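Local coordinates for protein transcriptional regulator (Vibrio virus VP882, PDB 7DWM) that binds the small signal molecule 3,5-dimethylpyrazin-2-ol through a PAS domain and probably regulates transcription by binding DNA through a LuxR-type helix-turn-helix domain, at residues Ser35-Ala40 and Glu56-Ala61; Val102-Lys107 and Gln125-Thr130. One frame throughout, in Å; residues are numbered along the deposited sequence.

Contact 1: Ser35-Ala40 and Glu56-Ala61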
loop_
_atom_site.group_PDB
_atom_site.type_symbol
_atom_site.label_atom_id
_atom_site.label_comp_id
_atom_site.label_asym_id
_atom_site.label_seq_id
_atom_site.Cartn_x
_atom_site.Cartn_y
_atom_site.Cartn_z
ATOM N N SER A 35 -12.566 -5.404 -22.844
ATOM C CA SER A 35 -12.591 -4.284 -21.901
ATOM C C SER A 35 -13.942 -3.577 -21.860
ATOM O O SER A 35 -14.015 -2.382 -21.551
ATOM C CB SER A 35 -11.482 -3.275 -22.218
ATOM O OG SER A 35 -11.789 -1.999 -21.679
ATOM N N VAL A 36 -15.022 -4.291 -22.163
ATOM C CA VAL A 36 -16.367 -3.738 -22.104
ATOM C C VAL A 36 -16.980 -4.035 -20.741
ATOM O O VAL A 36 -16.903 -5.166 -20.248
ATOM C CB VAL A 36 -17.233 -4.303 -23.242
ATOM C CG1 VAL A 36 -18.483 -3.492 -23.415
ATOM C CG2 VAL A 36 -16.444 -4.314 -24.543
ATOM N N PHE A 37 -17.592 -3.018 -20.132
ATOM C CA PHE A 37 -18.141 -3.130 -18.784
ATOM C C PHE A 37 -19.208 -4.219 -18.709
ATOM O O PHE A 37 -20.086 -4.293 -19.574
ATOM C CB PHE A 37 -18.763 -1.795 -18.361
ATOM C CG PHE A 37 -17.783 -0.799 -17.812
ATOM C CD1 PHE A 37 -18.137 0.535 -17.684
ATOM C CD2 PHE A 37 -16.517 -1.192 -17.413
ATOM C CE1 PHE A 37 -17.242 1.461 -17.174
ATOM C CE2 PHE A 37 -15.623 -0.272 -16.902
ATOM C CZ PHE A 37 -15.984 1.052 -16.785
ATOM N N ILE A 38 -19.148 -5.068 -17.685
ATOM C CA ILE A 38 -20.281 -5.929 -17.364
ATOM C C ILE A 38 -21.056 -5.391 -16.164
ATOM O O ILE A 38 -22.287 -5.430 -16.145
ATOM C CB ILE A 38 -19.865 -7.403 -17.152
ATOM C CG1 ILE A 38 -19.334 -8.038 -18.451
ATOM C CG2 ILE A 38 -21.063 -8.213 -16.611
ATOM C CD1 ILE A 38 -17.896 -7.963 -18.681
ATOM N N TYR A 39 -20.357 -4.877 -15.157
ATOM C CA TYR A 39 -21.029 -4.172 -14.076
ATOM C C TYR A 39 -20.045 -3.237 -13.389
ATOM O O TYR A 39 -18.832 -3.461 -13.409
ATOM C CB TYR A 39 -21.631 -5.128 -13.040
ATOM C CG TYR A 39 -22.314 -4.388 -11.913
ATOM C CD1 TYR A 39 -21.727 -4.304 -10.654
ATOM C CD2 TYR A 39 -23.528 -3.744 -12.118
ATOM C CE1 TYR A 39 -22.340 -3.600 -9.621
ATOM C CE2 TYR A 39 -24.154 -3.049 -11.098
ATOM C CZ TYR A 39 -23.560 -2.983 -9.851
ATOM O OH TYR A 39 -24.190 -2.300 -8.836
ATOM N N ALA A 40 -20.593 -2.188 -12.783
ATOM C CA ALA A 40 -19.848 -1.285 -11.920
ATOM C C ALA A 40 -20.830 -0.735 -10.901
ATOM O O ALA A 40 -21.931 -0.315 -11.269
ATOM C CB ALA A 40 -19.192 -0.148 -12.712
ATOM N N GLU A 56 -23.761 0.808 -19.064
ATOM C CA GLU A 56 -22.953 -0.438 -18.977
ATOM C C GLU A 56 -22.850 -1.058 -20.369
ATOM O O GLU A 56 -23.750 -0.827 -21.179
ATOM C CB GLU A 56 -23.624 -1.532 -18.147
ATOM C CG GLU A 56 -24.964 -1.178 -17.534
ATOM C CD GLU A 56 -26.002 -0.547 -18.439
ATOM O OE1 GLU A 56 -27.114 -0.285 -17.957
ATOM O OE2 GLU A 56 -25.645 -0.228 -19.584
ATOM N N GLY A 57 -21.814 -1.867 -20.588
ATOM C CA GLY A 57 -21.559 -2.521 -21.885
ATOM C C GLY A 57 -20.688 -1.664 -22.789
ATOM O O GLY A 57 -20.323 -2.134 -23.870
ATOM N N LEU A 58 -20.356 -0.450 -22.348
ATOM C CA LEU A 58 -19.504 0.485 -23.126
ATOM C C LEU A 58 -18.038 0.250 -22.780
ATOM O O LEU A 58 -17.756 -0.627 -21.952
ATOM C CB LEU A 58 -19.900 1.920 -22.792
ATOM C CG LEU A 58 -21.020 2.038 -21.774
ATOM C CD1 LEU A 58 -20.571 1.483 -20.440
ATOM C CD2 LEU A 58 -21.453 3.481 -21.635
ATOM N N THR A 59 -17.154 0.982 -23.455
ATOM C CA THR A 59 -15.699 0.917 -23.190
ATOM C C THR A 59 -15.341 1.978 -22.149
ATOM O O THR A 59 -16.241 2.672 -21.668
ATOM C CB THR A 59 -14.906 1.178 -24.468
ATOM O OG1 THR A 59 -15.550 2.277 -25.101
ATOM C CG2 THR A 59 -14.896 -0.006 -25.405
ATOM N N ASP A 60 -14.057 2.122 -21.839
ATOM C CA ASP A 60 -13.671 3.092 -20.822
ATOM C C ASP A 60 -13.874 4.528 -21.283
ATOM O O ASP A 60 -13.897 5.438 -20.447
ATOM C CB ASP A 60 -12.227 2.855 -20.388
ATOM C CG ASP A 60 -12.120 1.799 -19.310
ATOM O OD1 ASP A 60 -12.824 1.928 -18.286
ATOM O OD2 ASP A 60 -11.336 0.841 -19.481
ATOM N N ALA A 61 -14.033 4.752 -22.587
ATOM C CA ALA A 61 -14.355 6.077 -23.110
ATOM C C ALA A 61 -15.813 6.341 -22.759
ATOM O O ALA A 61 -16.724 6.287 -23.587
ATOM C CB ALA A 61 -14.124 6.152 -24.609
#

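Contact 2: Val102-Lys107 and Gln125-Thr130. With A1U (3,5-dimethylpyrazin-2-ol), chain C.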
loop_
_atom_site.group_PDB
_atom_site.type_symbol
_atom_site.label_atom_id
_atom_site.label_comp_id
_atom_site.label_asym_id
_atom_site.label_seq_id
_atom_site.Cartn_x
_atom_site.Cartn_y
_atom_site.Cartn_z
ATOM N N VAL A 102 -6.475 11.185 -6.351
ATOM C CA VAL A 102 -5.387 10.225 -6.479
ATOM C C VAL A 102 -5.969 8.874 -6.089
ATOM O O VAL A 102 -6.110 8.569 -4.900
ATOM C CB VAL A 102 -4.193 10.593 -5.590
ATOM C CG1 VAL A 102 -3.055 9.602 -5.782
ATOM C CG2 VAL A 102 -3.731 12.018 -5.868
ATOM N N PHE A 103 -6.337 8.065 -7.074
ATOM C CA PHE A 103 -6.866 6.743 -6.804
ATOM C C PHE A 103 -5.813 5.679 -7.068
ATOM O O PHE A 103 -4.880 5.860 -7.853
ATOM C CB PHE A 103 -8.103 6.465 -7.662
ATOM C CG PHE A 103 -9.396 6.728 -6.956
ATOM C CD1 PHE A 103 -10.264 5.688 -6.663
ATOM C CD2 PHE A 103 -9.747 8.013 -6.582
ATOM C CE1 PHE A 103 -11.458 5.928 -6.009
ATOM C CE2 PHE A 103 -10.939 8.260 -5.928
ATOM C CZ PHE A 103 -11.797 7.215 -5.643
ATOM N N THR A 104 -5.988 4.558 -6.388
ATOM C CA THR A 104 -5.364 3.295 -6.741
ATOM C C THR A 104 -6.442 2.405 -7.341
ATOM O O THR A 104 -7.459 2.140 -6.691
ATOM C CB THR A 104 -4.735 2.661 -5.499
ATOM O OG1 THR A 104 -3.542 3.374 -5.148
ATOM C CG2 THR A 104 -4.451 1.180 -5.696
ATOM N N PHE A 105 -6.223 1.952 -8.575
ATOM C CA PHE A 105 -7.093 0.969 -9.219
ATOM C C PHE A 105 -6.342 -0.352 -9.337
ATOM O O PHE A 105 -5.390 -0.465 -10.117
ATOM C CB PHE A 105 -7.584 1.465 -10.577
ATOM C CG PHE A 105 -8.776 2.370 -10.487
ATOM C CD1 PHE A 105 -10.061 1.851 -10.485
ATOM C CD2 PHE A 105 -8.612 3.742 -10.386
ATOM C CE1 PHE A 105 -11.161 2.684 -10.391
ATOM C CE2 PHE A 105 -9.707 4.580 -10.289
ATOM C CZ PHE A 105 -10.984 4.050 -10.292
ATOM N N THR A 106 -6.773 -1.337 -8.550
ATOM C CA THR A 106 -6.197 -2.677 -8.553
ATOM C C THR A 106 -6.962 -3.568 -9.528
ATOM O O THR A 106 -8.165 -3.795 -9.355
ATOM C CB THR A 106 -6.225 -3.275 -7.145
ATOM O OG1 THR A 106 -7.527 -3.798 -6.863
ATOM C CG2 THR A 106 -5.879 -2.215 -6.124
ATOM N N LYS A 107 -6.263 -4.066 -10.548
ATOM C CA LYS A 107 -6.887 -4.881 -11.584
ATOM C C LYS A 107 -6.349 -6.304 -11.525
ATOM O O LYS A 107 -5.132 -6.519 -11.565
ATOM C CB LYS A 107 -6.662 -4.256 -12.959
ATOM C CG LYS A 107 -7.002 -2.773 -12.954
ATOM C CD LYS A 107 -6.475 -2.008 -14.158
ATOM C CE LYS A 107 -7.275 -2.321 -15.409
ATOM N NZ LYS A 107 -6.926 -1.407 -16.531
ATOM N N GLN A 125 -9.451 2.617 -5.052
ATOM C CA GLN A 125 -9.326 3.087 -3.676
ATOM C C GLN A 125 -8.887 4.544 -3.663
ATOM O O GLN A 125 -7.879 4.900 -4.283
ATOM C CB GLN A 125 -8.326 2.232 -2.889
ATOM C CG GLN A 125 -8.536 0.732 -3.024
ATOM C CD GLN A 125 -7.834 -0.051 -1.933
ATOM O OE1 GLN A 125 -7.045 -0.955 -2.210
ATOM N NE2 GLN A 125 -8.119 0.292 -0.681
ATOM N N ASP A 126 -9.644 5.378 -2.950
ATOM C CA ASP A 126 -9.354 6.805 -2.845
ATOM C C ASP A 126 -8.217 7.024 -1.854
ATOM O O ASP A 126 -8.399 6.884 -0.641
ATOM C CB ASP A 126 -10.602 7.573 -2.419
ATOM C CG ASP A 126 -10.440 9.075 -2.566
ATOM O OD1 ASP A 126 -11.374 9.812 -2.189
ATOM O OD2 ASP A 126 -9.380 9.520 -3.057
ATOM N N LEU A 127 -7.046 7.377 -2.375
ATOM C CA LEU A 127 -5.845 7.547 -1.570
ATOM C C LEU A 127 -5.709 8.930 -0.943
ATOM O O LEU A 127 -4.906 9.088 -0.020
ATOM C CB LEU A 127 -4.603 7.242 -2.409
ATOM C CG LEU A 127 -4.399 5.758 -2.715
ATOM C CD1 LEU A 127 -2.935 5.480 -2.978
ATOM C CD2 LEU A 127 -4.920 4.882 -1.579
ATOM N N THR A 128 -6.452 9.931 -1.422
ATOM C CA THR A 128 -6.214 11.313 -1.003
ATOM C C THR A 128 -6.400 11.509 0.501
ATOM O O THR A 128 -5.493 11.990 1.191
ATOM C CB THR A 128 -7.150 12.246 -1.774
ATOM O OG1 THR A 128 -8.506 11.962 -1.406
ATOM C CG2 THR A 128 -6.997 12.040 -3.272
ATOM N N ASP A 129 -7.573 11.158 1.031
ATOM C CA ASP A 129 -7.837 11.361 2.457
ATOM C C ASP A 129 -7.099 10.340 3.320
ATOM O O ASP A 129 -6.519 10.680 4.368
ATOM C CB ASP A 129 -9.343 11.311 2.725
ATOM C CG ASP A 129 -9.965 9.985 2.329
ATOM O OD1 ASP A 129 -9.435 9.332 1.404
ATOM O OD2 ASP A 129 -10.981 9.596 2.943
ATOM N N THR A 130 -7.117 9.079 2.894
ATOM C CA THR A 130 -6.539 8.025 3.708
ATOM C C THR A 130 -5.023 8.113 3.766
ATOM O O THR A 130 -4.437 7.645 4.742
ATOM C CB THR A 130 -6.968 6.657 3.180
ATOM O OG1 THR A 130 -6.389 6.437 1.888
ATOM C CG2 THR A 130 -8.484 6.583 3.073
HETATM C CAB A1U C . -9.247 3.964 -14.256
HETATM C CAC A1U C . -10.610 4.251 -13.998
HETATM C CAE A1U C . -11.174 2.096 -14.728
HETATM C CAF A1U C . -9.795 1.902 -14.958
HETATM C CAG A1U C . -10.995 5.601 -13.457
HETATM C CAH A1U C . -12.202 1.039 -14.996
HETATM N NAA A1U C . -8.811 2.775 -14.749
HETATM N NAD A1U C . -11.552 3.294 -14.242
HETATM O OAI A1U C . -9.447 0.635 -15.465
#

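Contact 1: Ser35-Ala40 and Glu56-Ala61
The N-H of Phe37 points at the carbonyl of Leu58, with Phe37 N 3.0 Å from Leu58 O, in a nearly straight bond (167° at the hydrogen) that arrives almost along the C=O axis. The CA-H of Val36 approaches the same oxygen, Val36 CA lying 3.4 Å from Leu58 O. Phe37 O turns to Gly57, just before Leu58: Gly57 N donates to it over 3.1 Å, but the bond is weak and bent. Gly57 can follow this path with a positive phi. Phe37 CB points toward the 56-61 loop, and with CG anti to the carbonyl carbon (chi1 -83°) the ring lies between Leu58 and Asp60. Leu58 CD1 crosses obliquely, 3.8 Å from Phe37 CD1, and at the far end of the ring Phe37 CZ comes within 3.6 Å of Asp60 OD1, the ring and carboxylate planes nearly perpendicular (87°). In PAS-fold terms, an irregular loop between helices 42-47 and 71-80 is tied to the outermost strand, 37-40, of the antiparallel sheet. This strand carries a classic beta bulge, Ile38 and Tyr39 both facing Ile30 on strand 28-32. Asp60 also lies near Ser35, whose OG, anti to its own backbone N, is 3.6 Å from Asp60 OD2. The charge of that carboxylate is met by a salt bridge from Lys31, which would be expected to keep it ionised, and its side chain touches the bound 3,5-dimethylpyrazin-2-ol. Farther out, Phe44 of helix 42-47 meets the Phe37 ring at about a right angle, while Phe74 of helix 71-80 packs against Asp60.

Contact 2: Val102-Lys107 and Gln125-Thr130
Phe103 CG stands off its usual staggered position (chi1 -97°), and Asp126 CG is anti to its backbone N (chi1 -168°), so the ring lies flat against Asp126's backbone and carboxylate. Asp126 CA sits over the ring centre, 3.6 Å above its plane, and the carboxylate is nearly parallel to the ring (11°), with Asp126 CG 3.5 Å from Phe103 CE2. Next along the strands, Thr104 and Gln125 form an antiparallel hydrogen-bonded pair, their side chains on the face opposite Phe103 and Asp126: Thr104 N to Gln125 O is 2.9 Å and Gln125 N to Thr104 O is 2.6 Å. The pairing runs on past the strand end, Leu127 N donating to Val102 O over 2.9 Å. Asp126 then N-caps helix 127-139, its OD2 accepting weakly from Thr128 N and also from Thr128 OG1, while OD1 forms a salt bridge with Arg101. Farther along the strand, Phe105 lays one ring face on the 3,5-dimethylpyrazin-2-ol, its CZ 3.5 Å from CAG, and Lys107 NZ donates weakly to ligand OAI at 3.4 Å. Gln125 bonds to Gln125 of the second subunit. Because Lys107 NZ also has a salt bridge to Asp78, the ammonium probably stays charged and could modestly polarise the ligand oxygen.

Both contacts belong to the PAS fold and reach one antiparallel sheet, with centres about 20 Å apart and nearest atoms about 6 Å apart. Along the chain contact 1 is complete before the first residue of contact 2. Contact 1 sits at the outer strand 37-40; contact 2 joins the hairpin strands 99-110 and 119-126, with strand 28-32 lying between 37-40 and 119-126. The same pyrazine ligand is approached from both, by Asp60 in contact 1 and by Phe105 and Lys107 in contact 2. Phe44 of helix 42-47 packs against Phe37 and Phe105 alike. Contact 2 also runs into helix 127-139 and meets the second subunit, placing ligand pocket and dimer interface on one strand pair.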